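Local coordinates for protein NDP-N-acetyl-D-galactosaminuronic acid dehydrogenase (Methanosarcina mazei Go1, PDB 3G79) that probably oxidises UDP-N-acetyl-mannosamine to the corresponding uronic acid, passing electrons to two molecules of NAD+ in turn, at residues D118-F123 with L301-K306; V233-E238 with T295-H300; F241-I246 with K327-M332. One frame throughout, in Å; residues are numbered along the deposited sequence.

From the N terminus, the chain first builds the NAD-binding domain, whose loop 118-123 waits 178 residues for its partner at the end of helix 293-305; contact 1 closes this long loop. Contact 2 closes a shorter one within it, between the start of helix 228-258 and helix 293-305. Contact 3 starts farther along helix 228-258, at 241-246, and ends on helix 321-345, so its loop crosses those of contacts 1 and 2. Helix 293-305 serves contacts 1 and 2, helix 228-258 contacts 2 and 3. Contact 1 ties the NAD-binding domain to the central helices, contacts 2 and 3 hold helices 228-258, 293-305 and 321-345 together, and all three touch the second subunit.

Contact 1: D118-F123 with L301-K306; sequences DLEPDF and LERGVK
Glu120 and Arg303 reach toward each other from opposite directions and meet in a salt bridge between the Rossmann-type NAD-binding domain, which supplies loop 118-123, and helix 293-305 of the central domain. Glu120 OE2 lies 2.9 Å from Arg303 NH1, but the hydrogen bond is weak, with an N-H...O angle of 126°. The carboxylate and guanidinium planes stand 78° apart, so the two groups do not form the flat, two-pronged pair often seen between these residue types: Glu120 OE1 stays 3.7 Å from Arg303 NH2. Long, flexible side chains suit this place, because even the closest pair of CA atoms, those of Glu120 and Arg303, is 11.6 Å apart. Arg303 bridges much of that gap by turning CG away from its own backbone N (chi1 -171°), then bending at chi3 to bring NH1 to the acid.

The same oxygen, Glu120 OE2, also takes a weak bond from His300 NE2, one turn earlier on the helix, and that imidazole nitrogen has a second weak acceptor in Leu119 O. An alanine in place of Glu120 would probably leave Arg303 without its acidic mate across the domain boundary and His300 without one of its acceptors.

Farther out, Glu302 OE2 bonds Ser320 OG of its own chain, while OE1 bonds Tyr255 OH of the second subunit, tying this helix end to the dimer. On the loop side, Phe123 takes the N-cap position of helix 124-136, and Pro121 CB lies 3.7 Å above the plane of the Phe123 ring, displaced toward the rim.

Contact 2: V233-E238 with T295-H300; sequences VTKTAE and TKDTYH
Asp297, the residue most covered by this contact, projects from helix 295-300 against Thr236 and Lys235 of helix 233-238. The two segments run at 130° to each other with their axes 8.6 Å apart. The compact Thr236 lets them approach to 5.1 Å between Thr236 CA and Asp297 CA. Thr236 turns OG1 between its own N and carbonyl carbon (chi1 72°), where it bonds Val233 O, an acceptor shared with Ala237 N. Its CB meets Asp297 CB at 4.0 Å, and its methyl CG2 packs on His300 CB at 4.2 Å.

Lys235 runs roughly perpendicular to the Asp297 side chain, its NZ 3.2 Å from Asp297 OD2 in a salt bridge whose hydrogen bond is weak, the position of Lys235 NZ itself being less certain. OD2 has a firmer partner in Asn239 ND2, one turn along from Lys235. Lys235 also touches Cys293, which probably corresponds to the catalytic cysteine of family relatives, consistent with a place at the active site.

Helix 228-258 follows strand 223-227 at the margin of the NAD-binding sheet. Helix 321-345 packs on Thr298 through Tyr322 and Arg326, while Val233, Thr234 and Ala237 meet the second subunit.

Contact 3: F241-I246 with K327-M332; sequences FRDLQI and KVNDFM
The side chains of Asp243 and Asn329 overlap alongside one another, pointing contrary ways, where the long helix 228-258 of the central domain packs against helix 321-345, which precedes the first strand (355-359) of the C-terminal parallel sheet in this UDP-glucose/GDP-mannose dehydrogenase fold. The amide nitrogen of Asn329 is held by two bonds to one residue. It donates to the backbone Asp243 O at 2.9 Å and to the carboxylate oxygen Asp243 OD1 at 2.6 Å. Asp243 presents both acceptors together because its CG lies opposite the backbone N and beside the carbonyl carbon (chi1 -175°).

The flat groups are not coplanar: carboxylate and amide are turned 51° against each other. Both acceptors lie close to the plane of the Asn329 amide, as its N-H bonds require, whereas Asp243 OD1 is approached from above its own carboxylate plane, 46° out of it. Neither bond is straight. Asparagine suits the site because its other end is an acceptor: Asn329 OD1 is bonded by Asn250 ND2 from farther along the same long helix, so both ends of this buried amide are satisfied and its rotation is fixed.

Asp243 has a charged partner as well, since Arg326 NH1 forms a salt bridge with OD1, and the same guanidinium reaches Asp330 through NH2. That positive charge probably helps stabilise the buried carboxylate as an anion. Val328 and Phe331 face the second subunit at Tyr314 and Asp313.

Ile246 completes the contact with a branched, apolar surface. It lies across the Asn329 side chain and lays its CG2 methyl against the amide, with CG2 3.6 Å from Asn329 ND2 and 3.2 Å from Asn329 OD1.

Contact 1: D118-F123 with L301-K306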
loop_
_atom_site.group_PDB
_atom_site.type_symbol
_atom_site.label_atom_id
_atom_site.label_comp_id
_atom_site.label_asym_id
_atom_site.label_seq_id
_atom_site.Cartn_x
_atom_site.Cartn_y
_atom_site.Cartn_z
ATOM N N ASP A 118 25.587 -6.131 3.274
ATOM C CA ASP A 118 24.957 -6.862 2.143
ATOM C C ASP A 118 25.666 -8.165 1.744
ATOM O O ASP A 118 26.756 -8.455 2.265
ATOM C CB ASP A 118 24.718 -5.927 0.929
ATOM C CG ASP A 118 26.015 -5.441 0.266
ATOM O OD1 ASP A 118 26.482 -4.327 0.598
ATOM O OD2 ASP A 118 26.560 -6.171 -0.595
ATOM N N LEU A 119 25.030 -9.002 0.910
ATOM C CA LEU A 119 23.590 -8.985 0.623
ATOM C C LEU A 119 22.942 -9.869 1.675
ATOM O O LEU A 119 21.771 -9.708 2.004
ATOM C CB LEU A 119 23.320 -9.556 -0.776
ATOM C CG LEU A 119 22.068 -9.162 -1.576
ATOM C CD1 LEU A 119 22.296 -9.434 -3.050
ATOM C CD2 LEU A 119 20.810 -9.886 -1.114
ATOM N N GLU A 120 23.734 -10.818 2.173
ATOM C CA GLU A 120 23.363 -11.688 3.276
ATOM C C GLU A 120 24.085 -11.281 4.556
ATOM O O GLU A 120 25.187 -10.734 4.502
ATOM C CB GLU A 120 23.694 -13.156 2.965
ATOM C CG GLU A 120 22.517 -13.982 2.434
ATOM C CD GLU A 120 22.093 -13.571 1.029
ATOM O OE1 GLU A 120 22.977 -13.418 0.155
ATOM O OE2 GLU A 120 20.880 -13.407 0.796
ATOM N N PRO A 121 23.451 -11.536 5.717
ATOM C CA PRO A 121 24.064 -11.340 7.032
ATOM C C PRO A 121 25.246 -12.289 7.274
ATOM O O PRO A 121 25.391 -13.278 6.545
ATOM C CB PRO A 121 22.924 -11.669 7.986
ATOM C CG PRO A 121 21.702 -11.349 7.211
ATOM C CD PRO A 121 22.010 -11.823 5.830
ATOM N N ASP A 122 26.099 -11.970 8.254
ATOM C CA ASP A 122 27.134 -12.917 8.697
ATOM C C ASP A 122 26.533 -13.801 9.771
ATOM O O ASP A 122 26.405 -13.398 10.920
ATOM C CB ASP A 122 28.409 -12.226 9.218
ATOM C CG ASP A 122 29.432 -13.214 9.795
ATOM O OD1 ASP A 122 29.407 -14.412 9.401
ATOM O OD2 ASP A 122 30.261 -12.791 10.640
ATOM N N PHE A 123 26.178 -15.007 9.355
ATOM C CA PHE A 123 25.568 -16.008 10.197
ATOM C C PHE A 123 26.544 -16.885 11.022
ATOM O O PHE A 123 26.098 -17.838 11.683
ATOM C CB PHE A 123 24.710 -16.922 9.314
ATOM C CG PHE A 123 23.478 -16.260 8.745
ATOM C CD1 PHE A 123 22.611 -15.539 9.563
ATOM C CD2 PHE A 123 23.157 -16.412 7.388
ATOM C CE1 PHE A 123 21.438 -14.949 9.045
ATOM C CE2 PHE A 123 22.004 -15.833 6.845
ATOM C CZ PHE A 123 21.135 -15.096 7.681
ATOM N N LEU A 301 13.166 -12.455 -1.164
ATOM C CA LEU A 301 11.906 -13.031 -1.686
ATOM C C LEU A 301 12.130 -13.628 -3.058
ATOM O O LEU A 301 11.730 -14.766 -3.347
ATOM C CB LEU A 301 10.778 -11.983 -1.804
ATOM C CG LEU A 301 9.583 -11.943 -0.856
ATOM C CD1 LEU A 301 8.357 -11.324 -1.569
ATOM C CD2 LEU A 301 9.240 -13.318 -0.373
ATOM N N GLU A 302 12.757 -12.836 -3.908
ATOM C CA GLU A 302 13.099 -13.294 -5.228
ATOM C C GLU A 302 13.847 -14.594 -5.179
ATOM O O GLU A 302 13.374 -15.539 -5.778
ATOM C CB GLU A 302 13.851 -12.231 -6.017
ATOM C CG GLU A 302 13.100 -10.948 -6.124
ATOM C CD GLU A 302 11.646 -11.058 -6.704
ATOM O OE1 GLU A 302 11.271 -12.053 -7.353
ATOM O OE2 GLU A 302 10.875 -10.105 -6.522
ATOM N N ARG A 303 14.987 -14.677 -4.478
ATOM C CA ARG A 303 15.699 -15.957 -4.380
ATOM C C ARG A 303 14.744 -16.985 -3.768
ATOM O O ARG A 303 14.586 -18.078 -4.300
ATOM C CB ARG A 303 16.960 -15.861 -3.540
ATOM C CG ARG A 303 17.799 -17.135 -3.615
ATOM C CD ARG A 303 18.879 -17.234 -2.523
ATOM N NE ARG A 303 20.162 -16.673 -2.935
ATOM C CZ ARG A 303 20.645 -15.507 -2.504
ATOM N NH1 ARG A 303 19.937 -14.771 -1.638
ATOM N NH2 ARG A 303 21.826 -15.053 -2.949
ATOM N N GLY A 304 14.069 -16.601 -2.688
ATOM C CA GLY A 304 13.123 -17.478 -1.998
ATOM C C GLY A 304 12.056 -18.164 -2.855
ATOM O O GLY A 304 11.724 -19.330 -2.624
ATOM N N VAL A 305 11.534 -17.447 -3.849
ATOM C CA VAL A 305 10.484 -17.986 -4.674
ATOM C C VAL A 305 11.002 -19.173 -5.495
ATOM O O VAL A 305 10.228 -20.001 -5.973
ATOM C CB VAL A 305 9.775 -16.854 -5.500
ATOM C CG1 VAL A 305 10.484 -16.537 -6.802
ATOM C CG2 VAL A 305 8.349 -17.229 -5.774
ATOM N N LYS A 306 12.324 -19.282 -5.599
ATOM C CA LYS A 306 12.963 -20.215 -6.538
ATOM C C LYS A 306 13.760 -21.318 -5.845
ATOM O O LYS A 306 14.391 -22.139 -6.505
ATOM C CB LYS A 306 13.921 -19.459 -7.464
ATOM C CG LYS A 306 13.269 -18.557 -8.499
ATOM C CD LYS A 306 14.296 -18.058 -9.570
ATOM C CE LYS A 306 15.631 -17.591 -8.955
ATOM N NZ LYS A 306 15.583 -16.192 -8.441
#

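Contact 2: V233-E238 with T295-H300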
loop_
_atom_site.group_PDB
_atom_site.type_symbol
_atom_site.label_atom_id
_atom_site.label_comp_id
_atom_site.label_asym_id
_atom_site.label_seq_id
_atom_site.Cartn_x
_atom_site.Cartn_y
_atom_site.Cartn_z
ATOM N N VAL A 233 9.200 -15.525 5.601
ATOM C CA VAL A 233 8.659 -14.685 4.553
ATOM C C VAL A 233 7.925 -13.476 5.108
ATOM O O VAL A 233 7.971 -12.399 4.538
ATOM C CB VAL A 233 7.766 -15.525 3.637
ATOM C CG1 VAL A 233 6.941 -14.679 2.732
ATOM C CG2 VAL A 233 8.668 -16.463 2.843
ATOM N N THR A 234 7.314 -13.629 6.265
ATOM C CA THR A 234 6.594 -12.503 6.871
ATOM C C THR A 234 7.451 -11.278 7.063
ATOM O O THR A 234 7.059 -10.174 6.640
ATOM C CB THR A 234 5.973 -12.867 8.212
ATOM O OG1 THR A 234 4.933 -13.833 8.002
ATOM C CG2 THR A 234 5.412 -11.583 8.911
ATOM N N LYS A 235 8.623 -11.476 7.664
ATOM C CA LYS A 235 9.561 -10.382 7.848
ATOM C C LYS A 235 10.106 -9.787 6.549
ATOM O O LYS A 235 10.312 -8.565 6.466
ATOM C CB LYS A 235 10.672 -10.780 8.846
ATOM C CG LYS A 235 12.078 -10.557 8.406
ATOM C CD LYS A 235 12.574 -9.121 8.451
ATOM C CE LYS A 235 14.003 -9.188 7.814
ATOM N NZ LYS A 235 14.861 -7.979 7.809
ATOM N N THR A 236 10.324 -10.603 5.515
ATOM C CA THR A 236 10.776 -9.996 4.259
ATOM C C THR A 236 9.613 -9.237 3.631
ATOM O O THR A 236 9.789 -8.085 3.245
ATOM C CB THR A 236 11.501 -10.957 3.232
ATOM O OG1 THR A 236 10.556 -11.844 2.633
ATOM C CG2 THR A 236 12.603 -11.760 3.891
ATOM N N ALA A 237 8.428 -9.845 3.593
ATOM C CA ALA A 237 7.223 -9.189 3.063
ATOM C C ALA A 237 6.929 -7.875 3.734
ATOM O O ALA A 237 6.426 -6.954 3.077
ATOM C CB ALA A 237 6.012 -10.075 3.167
ATOM N N GLU A 238 7.224 -7.737 5.027
ATOM C CA GLU A 238 6.894 -6.430 5.638
ATOM C C GLU A 238 7.800 -5.322 5.132
ATOM O O GLU A 238 7.349 -4.217 4.901
ATOM C CB GLU A 238 6.699 -6.438 7.177
ATOM C CG GLU A 238 7.564 -7.339 7.990
ATOM C CD GLU A 238 6.941 -7.702 9.349
ATOM O OE1 GLU A 238 5.809 -8.213 9.415
ATOM O OE2 GLU A 238 7.609 -7.508 10.369
ATOM N N THR A 295 16.229 -2.330 1.750
ATOM C CA THR A 295 16.984 -2.375 0.497
ATOM C C THR A 295 17.304 -3.818 0.029
ATOM O O THR A 295 17.691 -4.039 -1.107
ATOM C CB THR A 295 18.339 -1.560 0.602
ATOM O OG1 THR A 295 19.084 -1.939 1.764
ATOM C CG2 THR A 295 18.107 -0.077 0.684
ATOM N N LYS A 296 17.143 -4.811 0.889
ATOM C CA LYS A 296 17.723 -6.123 0.608
ATOM C C LYS A 296 16.723 -7.237 0.625
ATOM O O LYS A 296 16.932 -8.274 0.010
ATOM C CB LYS A 296 18.832 -6.449 1.597
ATOM C CG LYS A 296 20.142 -6.015 1.107
ATOM C CD LYS A 296 20.899 -5.279 2.170
ATOM C CE LYS A 296 21.472 -6.200 3.243
ATOM N NZ LYS A 296 22.786 -5.646 3.682
ATOM N N ASP A 297 15.647 -7.034 1.352
ATOM C CA ASP A 297 14.691 -8.084 1.556
ATOM C C ASP A 297 14.075 -8.556 0.246
ATOM O O ASP A 297 13.805 -9.726 0.114
ATOM C CB ASP A 297 13.612 -7.661 2.595
ATOM C CG ASP A 297 14.084 -7.852 4.063
ATOM O OD1 ASP A 297 15.277 -8.165 4.292
ATOM O OD2 ASP A 297 13.261 -7.710 5.000
ATOM N N THR A 298 13.856 -7.699 -0.744
ATOM C CA THR A 298 13.066 -8.229 -1.834
ATOM C C THR A 298 13.897 -9.171 -2.656
ATOM O O THR A 298 13.351 -10.036 -3.302
ATOM C CB THR A 298 12.284 -7.186 -2.712
ATOM O OG1 THR A 298 12.869 -7.065 -4.017
ATOM C CG2 THR A 298 12.144 -5.859 -2.084
ATOM N N TYR A 299 15.219 -9.017 -2.614
ATOM C CA TYR A 299 16.122 -9.983 -3.260
ATOM C C TYR A 299 16.051 -11.305 -2.572
ATOM O O TYR A 299 16.118 -12.319 -3.247
ATOM C CB TYR A 299 17.580 -9.478 -3.405
ATOM C CG TYR A 299 17.598 -8.169 -4.156
ATOM C CD1 TYR A 299 17.103 -8.082 -5.473
ATOM C CD2 TYR A 299 18.004 -6.996 -3.522
ATOM C CE1 TYR A 299 17.086 -6.843 -6.160
ATOM C CE2 TYR A 299 17.986 -5.768 -4.187
ATOM C CZ TYR A 299 17.521 -5.697 -5.501
ATOM O OH TYR A 299 17.482 -4.474 -6.100
ATOM N N HIS A 300 15.891 -11.294 -1.251
ATOM C CA HIS A 300 15.565 -12.511 -0.523
ATOM C C HIS A 300 14.241 -13.214 -0.916
ATOM O O HIS A 300 14.225 -14.443 -1.011
ATOM C CB HIS A 300 15.643 -12.274 0.966
ATOM C CG HIS A 300 16.983 -11.791 1.403
ATOM N ND1 HIS A 300 17.164 -10.624 2.113
ATOM C CD2 HIS A 300 18.216 -12.313 1.210
ATOM C CE1 HIS A 300 18.451 -10.450 2.346
ATOM N NE2 HIS A 300 19.111 -11.450 1.792
#

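Contact 3: F241-I246 with K327-M332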
loop_
_atom_site.group_PDB
_atom_site.type_symbol
_atom_site.label_atom_id
_atom_site.label_comp_id
_atom_site.label_asym_id
_atom_site.label_seq_id
_atom_site.Cartn_x
_atom_site.Cartn_y
_atom_site.Cartn_z
ATOM N N PHE A 241 6.791 -4.691 1.202
ATOM C CA PHE A 241 5.552 -3.954 1.005
ATOM C C PHE A 241 5.744 -2.494 1.371
ATOM O O PHE A 241 5.265 -1.622 0.656
ATOM C CB PHE A 241 4.404 -4.622 1.782
ATOM C CG PHE A 241 3.737 -5.706 1.013
ATOM C CD1 PHE A 241 4.486 -6.662 0.342
ATOM C CD2 PHE A 241 2.363 -5.751 0.904
ATOM C CE1 PHE A 241 3.870 -7.657 -0.396
ATOM C CE2 PHE A 241 1.742 -6.737 0.151
ATOM C CZ PHE A 241 2.486 -7.694 -0.483
ATOM N N ARG A 242 6.489 -2.239 2.452
ATOM C CA ARG A 242 6.869 -0.869 2.839
ATOM C C ARG A 242 7.689 -0.235 1.726
ATOM O O ARG A 242 7.368 0.858 1.284
ATOM C CB ARG A 242 7.626 -0.770 4.209
ATOM C CG ARG A 242 8.358 0.590 4.405
ATOM C CD ARG A 242 8.658 1.016 5.859
ATOM N NE ARG A 242 7.481 1.663 6.413
ATOM C CZ ARG A 242 7.432 2.884 6.941
ATOM N NH1 ARG A 242 8.531 3.636 7.068
ATOM N NH2 ARG A 242 6.256 3.335 7.358
ATOM N N ASP A 243 8.713 -0.949 1.262
ATOM C CA ASP A 243 9.571 -0.485 0.194
ATOM C C ASP A 243 8.761 -0.128 -1.035
ATOM O O ASP A 243 8.962 0.897 -1.658
ATOM C CB ASP A 243 10.642 -1.531 -0.123
ATOM C CG ASP A 243 11.642 -1.043 -1.140
ATOM O OD1 ASP A 243 12.018 0.144 -1.102
ATOM O OD2 ASP A 243 12.064 -1.836 -1.994
ATOM N N LEU A 244 7.810 -0.964 -1.367
ATOM C CA LEU A 244 6.872 -0.661 -2.440
ATOM C C LEU A 244 5.989 0.563 -2.179
ATOM O O LEU A 244 5.761 1.346 -3.116
ATOM C CB LEU A 244 6.022 -1.891 -2.771
ATOM C CG LEU A 244 4.890 -1.626 -3.768
ATOM C CD1 LEU A 244 5.428 -1.300 -5.184
ATOM C CD2 LEU A 244 3.965 -2.796 -3.825
ATOM N N GLN A 245 5.507 0.763 -0.943
ATOM C CA GLN A 245 4.690 1.974 -0.720
ATOM C C GLN A 245 5.502 3.237 -0.918
ATOM O O GLN A 245 4.980 4.301 -1.319
ATOM C CB GLN A 245 3.824 2.004 0.571
ATOM C CG GLN A 245 4.416 1.452 1.813
ATOM C CD GLN A 245 3.406 1.067 2.956
ATOM O OE1 GLN A 245 3.693 0.118 3.725
ATOM N NE2 GLN A 245 2.273 1.788 3.076
ATOM N N ILE A 246 6.803 3.113 -0.687
ATOM C CA ILE A 246 7.674 4.255 -0.805
ATOM C C ILE A 246 7.952 4.481 -2.269
ATOM O O ILE A 246 8.029 5.610 -2.741
ATOM C CB ILE A 246 8.966 4.025 -0.045
ATOM C CG1 ILE A 246 8.749 4.254 1.453
ATOM C CG2 ILE A 246 10.144 4.941 -0.605
ATOM C CD1 ILE A 246 9.920 3.666 2.295
ATOM N N LYS A 327 14.092 -0.337 -7.933
ATOM C CA LYS A 327 14.758 0.540 -8.897
ATOM C C LYS A 327 14.260 1.988 -8.833
ATOM O O LYS A 327 15.042 2.930 -9.072
ATOM C CB LYS A 327 14.636 0.009 -10.306
ATOM C CG LYS A 327 15.432 -1.243 -10.610
ATOM C CD LYS A 327 14.931 -1.737 -11.987
ATOM C CE LYS A 327 15.539 -3.058 -12.445
ATOM N NZ LYS A 327 14.640 -3.582 -13.491
ATOM N N VAL A 328 12.965 2.165 -8.547
ATOM C CA VAL A 328 12.377 3.496 -8.378
ATOM C C VAL A 328 13.140 4.138 -7.210
ATOM O O VAL A 328 13.853 5.143 -7.379
ATOM C CB VAL A 328 10.839 3.424 -8.187
ATOM C CG1 VAL A 328 10.253 4.734 -7.718
ATOM C CG2 VAL A 328 10.177 3.045 -9.477
ATOM N N ASN A 329 13.083 3.492 -6.061
ATOM C CA ASN A 329 13.755 3.963 -4.871
ATOM C C ASN A 329 15.284 4.162 -5.009
ATOM O O ASN A 329 15.824 5.131 -4.445
ATOM C CB ASN A 329 13.400 3.039 -3.709
ATOM C CG ASN A 329 11.933 3.184 -3.262
ATOM O OD1 ASN A 329 11.266 4.198 -3.537
ATOM N ND2 ASN A 329 11.428 2.165 -2.558
ATOM N N ASP A 330 15.965 3.281 -5.765
ATOM C CA ASP A 330 17.405 3.449 -6.081
ATOM C C ASP A 330 17.654 4.660 -6.974
ATOM O O ASP A 330 18.786 5.157 -7.014
ATOM C CB ASP A 330 18.058 2.216 -6.778
ATOM C CG ASP A 330 18.386 1.036 -5.820
ATOM O OD1 ASP A 330 18.436 1.211 -4.601
ATOM O OD2 ASP A 330 18.591 -0.102 -6.320
ATOM N N PHE A 331 16.617 5.131 -7.671
ATOM C CA PHE A 331 16.772 6.216 -8.617
ATOM C C PHE A 331 16.803 7.579 -7.979
ATOM O O PHE A 331 17.362 8.528 -8.532
ATOM C CB PHE A 331 15.636 6.188 -9.636
ATOM C CG PHE A 331 15.693 7.299 -10.647
ATOM C CD1 PHE A 331 16.785 7.415 -11.531
ATOM C CD2 PHE A 331 14.657 8.219 -10.737
ATOM C CE1 PHE A 331 16.824 8.432 -12.499
ATOM C CE2 PHE A 331 14.698 9.244 -11.685
ATOM C CZ PHE A 331 15.773 9.349 -12.572
ATOM N N MET A 332 16.194 7.689 -6.812
ATOM C CA MET A 332 15.948 8.967 -6.216
ATOM C C MET A 332 17.210 9.795 -5.980
ATOM O O MET A 332 17.159 11.011 -6.192
ATOM C CB MET A 332 15.043 8.827 -4.992
ATOM C CG MET A 332 13.670 8.198 -5.372
ATOM S SD MET A 332 12.760 9.086 -6.662
ATOM C CE MET A 332 11.603 7.879 -7.143
#